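Local coordinates for malate dehydrogenase (Picrophilus torridus, PDB 4BGV), which probably catalyses the reversible NAD-dependent oxidation of (S)-malate to oxaloacetate, a step of the tricarboxylic acid cycle, at residues S3-G9 and S76-T82; I29-D33 and K69-M73. All coordinates share one frame. Numbering follows the deposited sequence.

Contact 1: S3-G9 and S76-T82; sequences SKISVIG and SDVIVVT
Backbone hydrogen bonds stitch 3-9 to 76-82: Asp77 N to Lys4 O (2.8 Å), Ser6 N to Val78 O (3.0 Å), Val80 N to Ser6 O (2.8 Å), Ile8 N to Val80 O (2.8 Å) and Thr82 N to Ile8 O (2.8 Å). Thr82 OG1, on a p rotamer, gives Ile8 O a second bond (2.7 Å). Ser6 OG donates to Ser76 OG (2.6 Å), which is also bonded to Met73 O; both small hydroxyls suit a buried spot. The extended strands 4-8 and 78-81 run parallel, axes 4.6 Å apart at 15°, pairing Ile5 with Val78 and Ile8 with Val81. These are central strands of the Rossmann NAD-binding domain, and Gly9 opens its GxGxxG turn, assigned to NAD by similarity. At phi/psi 110/121 a CB would jam against Ile8 O and also clash with Thr82 OG1. Branched aliphatics fill both faces: Ile5 CG2 lies 4.0 Å from Val80 CG2, where Val78 and Val80 pack on helix 232-246, while Ile8 CD1 meets Ile79 CG2 at 3.7 Å against helix 93-114.

Contact 2: I29-D33 and K69-M73; sequences IYIFD and KYAEM
Residues 29-33 are fully extended, all but the first residue of strand 28-33, whereas 69-73 coil into a 3-10 turn with phi between about -55° and -80° and psi between about -10° and -30°. Glu72 N bonds to Lys69 O (3.1 Å) and Met73 N to Tyr70 O (3.0 Å), the i to i+3 pattern of that conformation. The backbones stand well apart, with CA atoms 7.3 Å from Tyr30 to Met73 and 7.7 Å from Phe32 to Tyr70, and no hydrogen bond joins them, so side chains must fill the gap.

Strand alternation sends Tyr30 and Phe32 toward the turn, both with m chi1. Phe32, large, flat and apolar, is the central wedge. Met73 CG sits over one ring face, 3.4 Å from Phe32 CZ, and Met73 SD lies 4.8 Å from the Phe32 ring centroid, a Met-aromatic contact that the flexible thioether, with chi angles m, t, m, can shape itself to. At the ring edge, Phe32 CE2 approaches Lys69 O (3.5 Å) and Glu72 CB (3.8 Å). The Tyr70 ring is inclined 23° to that of Phe32 but slid aside, centroids 5.8 Å apart, so overlap is slight. Tyr30 CD2 reaches Glu72 O (3.3 Å), while its hydroxyl bonds to Asp58.

Asp33, facing away, accepts a bond from Ala10 N; by similarity it binds NAD, as an acidic residue ending this strand commonly does in NAD-dependent Rossmann folds. The turn closes over one sheet face beside helix 93-114, where Tyr70 and Met73 pack, while Ile29 and Ile31 project from the strand to helices 12-23 and 38-47.

How the contacts relate
Both contacts belong to the NAD-binding domain and share its parallel sheet, strand 4-8 of contact 1 lying beside strand 28-33 of contact 2. Contact 1 is strand pairing deep in the sheet, held by regular backbone bonds and aliphatic packing; contact 2, only partly buried, sets a 3-10 turn against a strand through aromatic and sulfur packing, with charged Lys69 and Glu72 at its margin. They meet directly: Gly9 N lies 2.6 Å from Phe32 O and Lys4 NZ 2.8 Å from Glu72 O, both probable hydrogen bonds, and Ser6 OG is 3.6 Å from Phe32 CE1. Gly9, just past strand 4-8, and Asp33, the last residue of strand 28-33, are both assigned to NAD by similarity.

Contact 1: S3-G9 and S76-T82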
ATOM      1  N   SER A   3       4.289  -8.127 -16.424  1.00 11.28           N
ATOM      2  CA  SER A   3       4.119  -9.570 -16.451  1.00 11.37           C
ATOM      3  C   SER A   3       2.652  -9.890 -16.638  1.00 12.27           C
ATOM      4  O   SER A   3       1.781  -9.057 -16.372  1.00 12.49           O
ATOM      5  CB  SER A   3       4.626 -10.216 -15.164  1.00 17.37           C
ATOM      6  OG  SER A   3       6.045 -10.176 -15.109  1.00 28.47           O
ATOM      7  N   LYS A   4       2.398 -11.110 -17.087  1.00 11.20           N
ATOM      8  CA  LYS A   4       1.057 -11.566 -17.385  1.00  9.67           C
ATOM      9  C   LYS A   4       0.773 -12.814 -16.562  1.00 10.92           C
ATOM     10  O   LYS A   4       1.589 -13.743 -16.511  1.00 12.21           O
ATOM     11  CB  LYS A   4       0.947 -11.874 -18.875  1.00 13.65           C
ATOM     12  CG  LYS A   4      -0.356 -12.541 -19.291  1.00 16.13           C
ATOM     13  CD  LYS A   4      -0.385 -12.656 -20.811  1.00 18.06           C
ATOM     14  CE  LYS A   4      -1.707 -13.197 -21.330  1.00 17.22           C
ATOM     15  NZ  LYS A   4      -1.650 -13.324 -22.833  1.00 14.12           N
ATOM     16  N   ILE A   5      -0.366 -12.823 -15.893  1.00  8.38           N
ATOM     17  CA  ILE A   5      -0.782 -13.981 -15.116  1.00 12.11           C
ATOM     18  C   ILE A   5      -2.119 -14.449 -15.672  1.00 12.62           C
ATOM     19  O   ILE A   5      -3.036 -13.638 -15.849  1.00 10.15           O
ATOM     20  CB  ILE A   5      -0.933 -13.631 -13.619  1.00  9.24           C
ATOM     21  CG1 ILE A   5       0.380 -13.067 -13.057  1.00 10.79           C
ATOM     22  CG2 ILE A   5      -1.394 -14.841 -12.802  1.00  8.93           C
ATOM     23  CD1 ILE A   5       0.379 -11.531 -12.923  1.00 13.07           C
ATOM     24  N   SER A   6      -2.220 -15.740 -15.963  1.00  7.43           N
ATOM     25  CA  SER A   6      -3.485 -16.331 -16.353  1.00  7.29           C
ATOM     26  C   SER A   6      -4.040 -17.077 -15.153  1.00 10.31           C
ATOM     27  O   SER A   6      -3.297 -17.777 -14.470  1.00  9.45           O
ATOM     28  CB  SER A   6      -3.307 -17.300 -17.527  1.00  9.56           C
ATOM     29  OG  SER A   6      -3.007 -16.597 -18.726  1.00 11.53           O
ATOM     30  N   VAL A   7      -5.339 -16.916 -14.911  1.00  9.84           N
ATOM     31  CA  VAL A   7      -6.050 -17.648 -13.866  1.00  8.88           C
ATOM     32  C   VAL A   7      -7.123 -18.532 -14.499  1.00  9.37           C
ATOM     33  O   VAL A   7      -8.077 -18.037 -15.112  1.00 12.06           O
ATOM     34  CB  VAL A   7      -6.691 -16.667 -12.857  1.00 11.63           C
ATOM     35  CG1 VAL A   7      -7.496 -17.399 -11.804  1.00 11.65           C
ATOM     36  CG2 VAL A   7      -5.607 -15.788 -12.208  1.00 10.61           C
ATOM     37  N   ILE A   8      -6.950 -19.844 -14.370  1.00  9.60           N
ATOM     38  CA  ILE A   8      -7.902 -20.797 -14.921  1.00 11.47           C
ATOM     39  C   ILE A   8      -8.930 -21.112 -13.832  1.00 10.96           C
ATOM     40  O   ILE A   8      -8.586 -21.646 -12.772  1.00 11.15           O
ATOM     41  CB  ILE A   8      -7.185 -22.067 -15.420  1.00  8.59           C
ATOM     42  CG1 ILE A   8      -6.145 -21.715 -16.488  1.00 13.15           C
ATOM     43  CG2 ILE A   8      -8.194 -23.082 -15.972  1.00 13.88           C
ATOM     44  CD1 ILE A   8      -5.396 -22.942 -17.036  1.00 15.21           C
ATOM     45  N   GLY A   9     -10.181 -20.741 -14.086  1.00  9.15           N
ATOM     46  CA  GLY A   9     -11.253 -20.865 -13.107  1.00 12.80           C
ATOM     47  C   GLY A   9     -11.664 -19.478 -12.641  1.00 14.22           C
ATOM     48  O   GLY A   9     -10.838 -18.718 -12.127  1.00 11.84           O
ATOM     49  N   SER A  76       2.143 -15.956 -20.712  1.00 12.89           N
ATOM     50  CA  SER A  76       1.892 -15.833 -19.280  1.00 12.00           C
ATOM     51  C   SER A  76       3.147 -16.220 -18.503  1.00 11.24           C
ATOM     52  O   SER A  76       3.751 -17.254 -18.770  1.00 15.52           O
ATOM     53  CB  SER A  76       0.733 -16.749 -18.848  1.00 14.08           C
ATOM     54  OG  SER A  76      -0.517 -16.311 -19.384  1.00 12.47           O
ATOM     55  N   ASP A  77       3.550 -15.393 -17.546  1.00  8.69           N
ATOM     56  CA  ASP A  77       4.678 -15.752 -16.699  0.50  7.80           C
ATOM     57  C   ASP A  77       4.246 -16.832 -15.711  1.00  8.79           C
ATOM     58  O   ASP A  77       5.009 -17.753 -15.420  1.00  9.60           O
ATOM     59  CB  ASP A  77       5.203 -14.531 -15.948  0.50 11.32           C
ATOM     60  CG  ASP A  77       6.500 -14.816 -15.213  0.50 12.23           C
ATOM     61  OD1 ASP A  77       7.401 -15.446 -15.809  0.50 10.04           O
ATOM     62  OD2 ASP A  77       6.618 -14.409 -14.039  0.50 13.23           O
ATOM     63  N   VAL A  78       3.019 -16.702 -15.201  1.00  9.32           N
ATOM     64  CA  VAL A  78       2.446 -17.653 -14.259  1.00  7.78           C
ATOM     65  C   VAL A  78       1.026 -17.985 -14.680  1.00  8.22           C
ATOM     66  O   VAL A  78       0.286 -17.111 -15.125  1.00  7.12           O
ATOM     67  CB  VAL A  78       2.438 -17.095 -12.813  1.00  6.72           C
ATOM     68  CG1 VAL A  78       1.688 -18.034 -11.860  1.00  7.60           C
ATOM     69  CG2 VAL A  78       3.876 -16.868 -12.339  1.00  7.11           C
ATOM     70  N   ILE A  79       0.673 -19.263 -14.575  1.00  6.66           N
ATOM     71  CA  ILE A  79      -0.708 -19.704 -14.722  1.00 10.12           C
ATOM     72  C   ILE A  79      -1.162 -20.311 -13.395  1.00 10.23           C
ATOM     73  O   ILE A  79      -0.486 -21.174 -12.835  1.00  7.87           O
ATOM     74  CB  ILE A  79      -0.823 -20.777 -15.816  1.00  9.64           C
ATOM     75  CG1 ILE A  79      -0.356 -20.194 -17.151  1.00 10.58           C
ATOM     76  CG2 ILE A  79      -2.267 -21.325 -15.916  1.00  9.23           C
ATOM     77  CD1 ILE A  79      -0.301 -21.219 -18.284  1.00  9.95           C
ATOM     78  N   VAL A  80      -2.299 -19.845 -12.897  1.00  9.85           N
ATOM     79  CA  VAL A  80      -2.859 -20.329 -11.647  1.00  7.89           C
ATOM     80  C   VAL A  80      -4.022 -21.261 -11.988  1.00  8.92           C
ATOM     81  O   VAL A  80      -4.988 -20.845 -12.637  1.00 10.75           O
ATOM     82  CB  VAL A  80      -3.398 -19.149 -10.798  1.00  8.21           C
ATOM     83  CG1 VAL A  80      -3.923 -19.655  -9.464  1.00 10.75           C
ATOM     84  CG2 VAL A  80      -2.307 -18.101 -10.585  1.00 10.10           C
ATOM     85  N   VAL A  81      -3.934 -22.516 -11.560  1.00  8.74           N
ATOM     86  CA  VAL A  81      -4.978 -23.486 -11.870  1.00  9.56           C
ATOM     87  C   VAL A  81      -5.957 -23.647 -10.703  1.00 14.66           C
ATOM     88  O   VAL A  81      -5.612 -24.227  -9.670  1.00 11.52           O
ATOM     89  CB  VAL A  81      -4.363 -24.854 -12.256  1.00 11.82           C
ATOM     90  CG1 VAL A  81      -5.459 -25.877 -12.615  1.00 11.09           C
ATOM     91  CG2 VAL A  81      -3.394 -24.684 -13.427  1.00 11.40           C
ATOM     92  N   THR A  82      -7.179 -23.137 -10.865  1.00 10.94           N
ATOM     93  CA  THR A  82      -8.196 -23.258  -9.821  1.00 13.95           C
ATOM     94  C   THR A  82      -9.425 -23.973 -10.355  1.00 15.76           C
ATOM     95  O   THR A  82     -10.480 -23.929  -9.744  1.00 21.71           O
ATOM     96  CB  THR A  82      -8.670 -21.888  -9.289  1.00 19.40           C
ATOM     97  OG1 THR A  82      -9.544 -21.271 -10.246  1.00 19.04           O
ATOM     98  CG2 THR A  82      -7.499 -20.970  -9.031  1.00 18.56           C
TER

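Contact 2: I29-D33 and K69-M73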
ATOM      1  N   ILE A  29      -3.822  -9.514 -15.913  1.00  9.40           N
ATOM      2  CA  ILE A  29      -4.483 -10.718 -15.442  1.00  7.97           C
ATOM      3  C   ILE A  29      -5.518 -11.161 -16.463  1.00  8.97           C
ATOM      4  O   ILE A  29      -6.438 -10.406 -16.786  1.00 10.51           O
ATOM      5  CB  ILE A  29      -5.171 -10.444 -14.105  1.00  9.90           C
ATOM      6  CG1 ILE A  29      -4.134 -10.067 -13.036  1.00 10.18           C
ATOM      7  CG2 ILE A  29      -5.948 -11.671 -13.623  1.00 12.31           C
ATOM      8  CD1 ILE A  29      -4.605  -8.968 -12.135  1.00 12.35           C
ATOM      9  N   TYR A  30      -5.339 -12.362 -17.004  1.00  9.10           N
ATOM     10  CA  TYR A  30      -6.325 -12.969 -17.905  1.00  9.62           C
ATOM     11  C   TYR A  30      -7.044 -14.128 -17.205  1.00  8.89           C
ATOM     12  O   TYR A  30      -6.392 -15.041 -16.667  1.00  8.73           O
ATOM     13  CB  TYR A  30      -5.662 -13.491 -19.184  1.00 10.62           C
ATOM     14  CG  TYR A  30      -5.275 -12.417 -20.190  1.00 12.44           C
ATOM     15  CD1 TYR A  30      -5.109 -11.097 -19.804  1.00 17.09           C
ATOM     16  CD2 TYR A  30      -5.094 -12.734 -21.537  1.00 14.36           C
ATOM     17  CE1 TYR A  30      -4.761 -10.117 -20.726  1.00 19.15           C
ATOM     18  CE2 TYR A  30      -4.743 -11.768 -22.459  1.00 14.14           C
ATOM     19  CZ  TYR A  30      -4.576 -10.463 -22.050  1.00 21.15           C
ATOM     20  OH  TYR A  30      -4.226  -9.487 -22.970  1.00 23.46           O
ATOM     21  N   ILE A  31      -8.378 -14.088 -17.196  1.00  8.88           N
ATOM     22  CA  ILE A  31      -9.167 -15.078 -16.454  1.00  7.79           C
ATOM     23  C   ILE A  31      -9.867 -15.984 -17.457  1.00 11.02           C
ATOM     24  O   ILE A  31     -10.328 -15.516 -18.499  1.00 10.37           O
ATOM     25  CB  ILE A  31     -10.230 -14.407 -15.534  1.00  9.00           C
ATOM     26  CG1 ILE A  31      -9.609 -13.262 -14.723  1.00 13.07           C
ATOM     27  CG2 ILE A  31     -10.876 -15.427 -14.589  1.00  9.65           C
ATOM     28  CD1 ILE A  31     -10.622 -12.519 -13.886  1.00 10.28           C
ATOM     29  N   PHE A  32      -9.931 -17.281 -17.144  1.00  9.07           N
ATOM     30  CA  PHE A  32     -10.545 -18.276 -18.029  1.00 12.11           C
ATOM     31  C   PHE A  32     -11.551 -19.147 -17.277  1.00 12.61           C
ATOM     32  O   PHE A  32     -11.308 -19.552 -16.142  1.00 13.84           O
ATOM     33  CB  PHE A  32      -9.465 -19.176 -18.656  1.00 13.44           C
ATOM     34  CG  PHE A  32      -8.437 -18.413 -19.451  1.00 12.51           C
ATOM     35  CD1 PHE A  32      -7.382 -17.761 -18.808  1.00  8.48           C
ATOM     36  CD2 PHE A  32      -8.542 -18.322 -20.831  1.00 10.21           C
ATOM     37  CE1 PHE A  32      -6.450 -17.027 -19.536  1.00  8.58           C
ATOM     38  CE2 PHE A  32      -7.609 -17.608 -21.572  1.00 12.82           C
ATOM     39  CZ  PHE A  32      -6.557 -16.954 -20.923  1.00  9.24           C
ATOM     40  N   ASP A  33     -12.681 -19.434 -17.920  1.00 10.14           N
ATOM     41  CA  ASP A  33     -13.680 -20.321 -17.347  1.00 11.88           C
ATOM     42  C   ASP A  33     -14.561 -20.899 -18.447  1.00 13.43           C
ATOM     43  O   ASP A  33     -14.895 -20.224 -19.428  1.00 11.40           O
ATOM     44  CB  ASP A  33     -14.549 -19.613 -16.301  1.00 12.28           C
ATOM     45  CG  ASP A  33     -15.209 -20.600 -15.336  1.00 16.73           C
ATOM     46  OD1 ASP A  33     -16.210 -21.233 -15.724  1.00 17.11           O
ATOM     47  OD2 ASP A  33     -14.702 -20.781 -14.206  1.00 15.65           O
ATOM     48  N   LYS A  69      -9.783 -20.816 -27.083  1.00 20.42           N
ATOM     49  CA  LYS A  69      -9.622 -19.599 -26.274  1.00 19.23           C
ATOM     50  C   LYS A  69      -8.421 -19.633 -25.331  1.00 16.43           C
ATOM     51  O   LYS A  69      -7.926 -18.584 -24.915  1.00 15.19           O
ATOM     52  CB  LYS A  69     -10.900 -19.285 -25.503  1.00 20.04           C
ATOM     53  CG  LYS A  69     -11.967 -18.619 -26.379  1.00 32.10           C
ATOM     54  CD  LYS A  69     -11.645 -17.156 -26.586  1.00 32.96           C
ATOM     55  CE  LYS A  69     -12.316 -16.623 -27.836  1.00 39.62           C
ATOM     56  NZ  LYS A  69     -13.734 -17.070 -27.922  1.00 42.88           N
ATOM     57  N   TYR A  70      -7.939 -20.824 -24.987  1.00 13.66           N
ATOM     58  CA  TYR A  70      -6.744 -20.923 -24.145  1.00 12.01           C
ATOM     59  C   TYR A  70      -5.515 -20.331 -24.837  1.00 17.39           C
ATOM     60  O   TYR A  70      -4.494 -20.107 -24.199  1.00 14.57           O
ATOM     61  CB  TYR A  70      -6.458 -22.374 -23.758  1.00 13.75           C
ATOM     62  CG  TYR A  70      -7.237 -22.884 -22.567  1.00 15.56           C
ATOM     63  CD1 TYR A  70      -7.077 -22.310 -21.313  1.00 14.02           C
ATOM     64  CD2 TYR A  70      -8.104 -23.962 -22.690  1.00 15.74           C
ATOM     65  CE1 TYR A  70      -7.767 -22.789 -20.217  1.00 18.31           C
ATOM     66  CE2 TYR A  70      -8.792 -24.454 -21.596  1.00 18.26           C
ATOM     67  CZ  TYR A  70      -8.621 -23.864 -20.366  1.00 19.51           C
ATOM     68  OH  TYR A  70      -9.306 -24.343 -19.276  1.00 20.64           O
ATOM     69  N   ALA A  71      -5.613 -20.086 -26.144  1.00 16.93           N
ATOM     70  CA  ALA A  71      -4.538 -19.402 -26.872  1.00 16.72           C
ATOM     71  C   ALA A  71      -4.191 -18.047 -26.242  1.00 18.51           C
ATOM     72  O   ALA A  71      -3.048 -17.590 -26.326  1.00 14.21           O
ATOM     73  CB  ALA A  71      -4.906 -19.238 -28.361  1.00 15.59           C
ATOM     74  N   GLU A  72      -5.178 -17.423 -25.595  1.00 14.54           N
ATOM     75  CA  GLU A  72      -4.986 -16.161 -24.891  1.00 15.16           C
ATOM     76  C   GLU A  72      -4.040 -16.228 -23.678  1.00 11.83           C
ATOM     77  O   GLU A  72      -3.659 -15.194 -23.137  1.00 13.33           O
ATOM     78  CB  GLU A  72      -6.343 -15.554 -24.485  1.00 17.05           C
ATOM     79  CG  GLU A  72      -7.239 -15.186 -25.671  1.00 20.06           C
ATOM     80  CD  GLU A  72      -6.740 -13.967 -26.422  1.00 25.43           C
ATOM     81  OE1 GLU A  72      -5.742 -13.362 -25.973  1.00 25.08           O
ATOM     82  OE2 GLU A  72      -7.346 -13.608 -27.457  1.00 26.48           O
ATOM     83  N   MET A  73      -3.640 -17.426 -23.267  1.00 13.06           N
ATOM     84  CA  MET A  73      -2.654 -17.568 -22.190  1.00 13.65           C
ATOM     85  C   MET A  73      -1.231 -17.310 -22.666  1.00 13.30           C
ATOM     86  O   MET A  73      -0.335 -17.171 -21.847  1.00 16.83           O
ATOM     87  CB  MET A  73      -2.710 -18.970 -21.556  1.00 13.01           C
ATOM     88  CG  MET A  73      -4.027 -19.296 -20.865  1.00 10.93           C
ATOM     89  SD  MET A  73      -3.863 -20.778 -19.846  1.00 15.37           S
ATOM     90  CE  MET A  73      -3.394 -22.015 -21.050  1.00 15.77           C
TER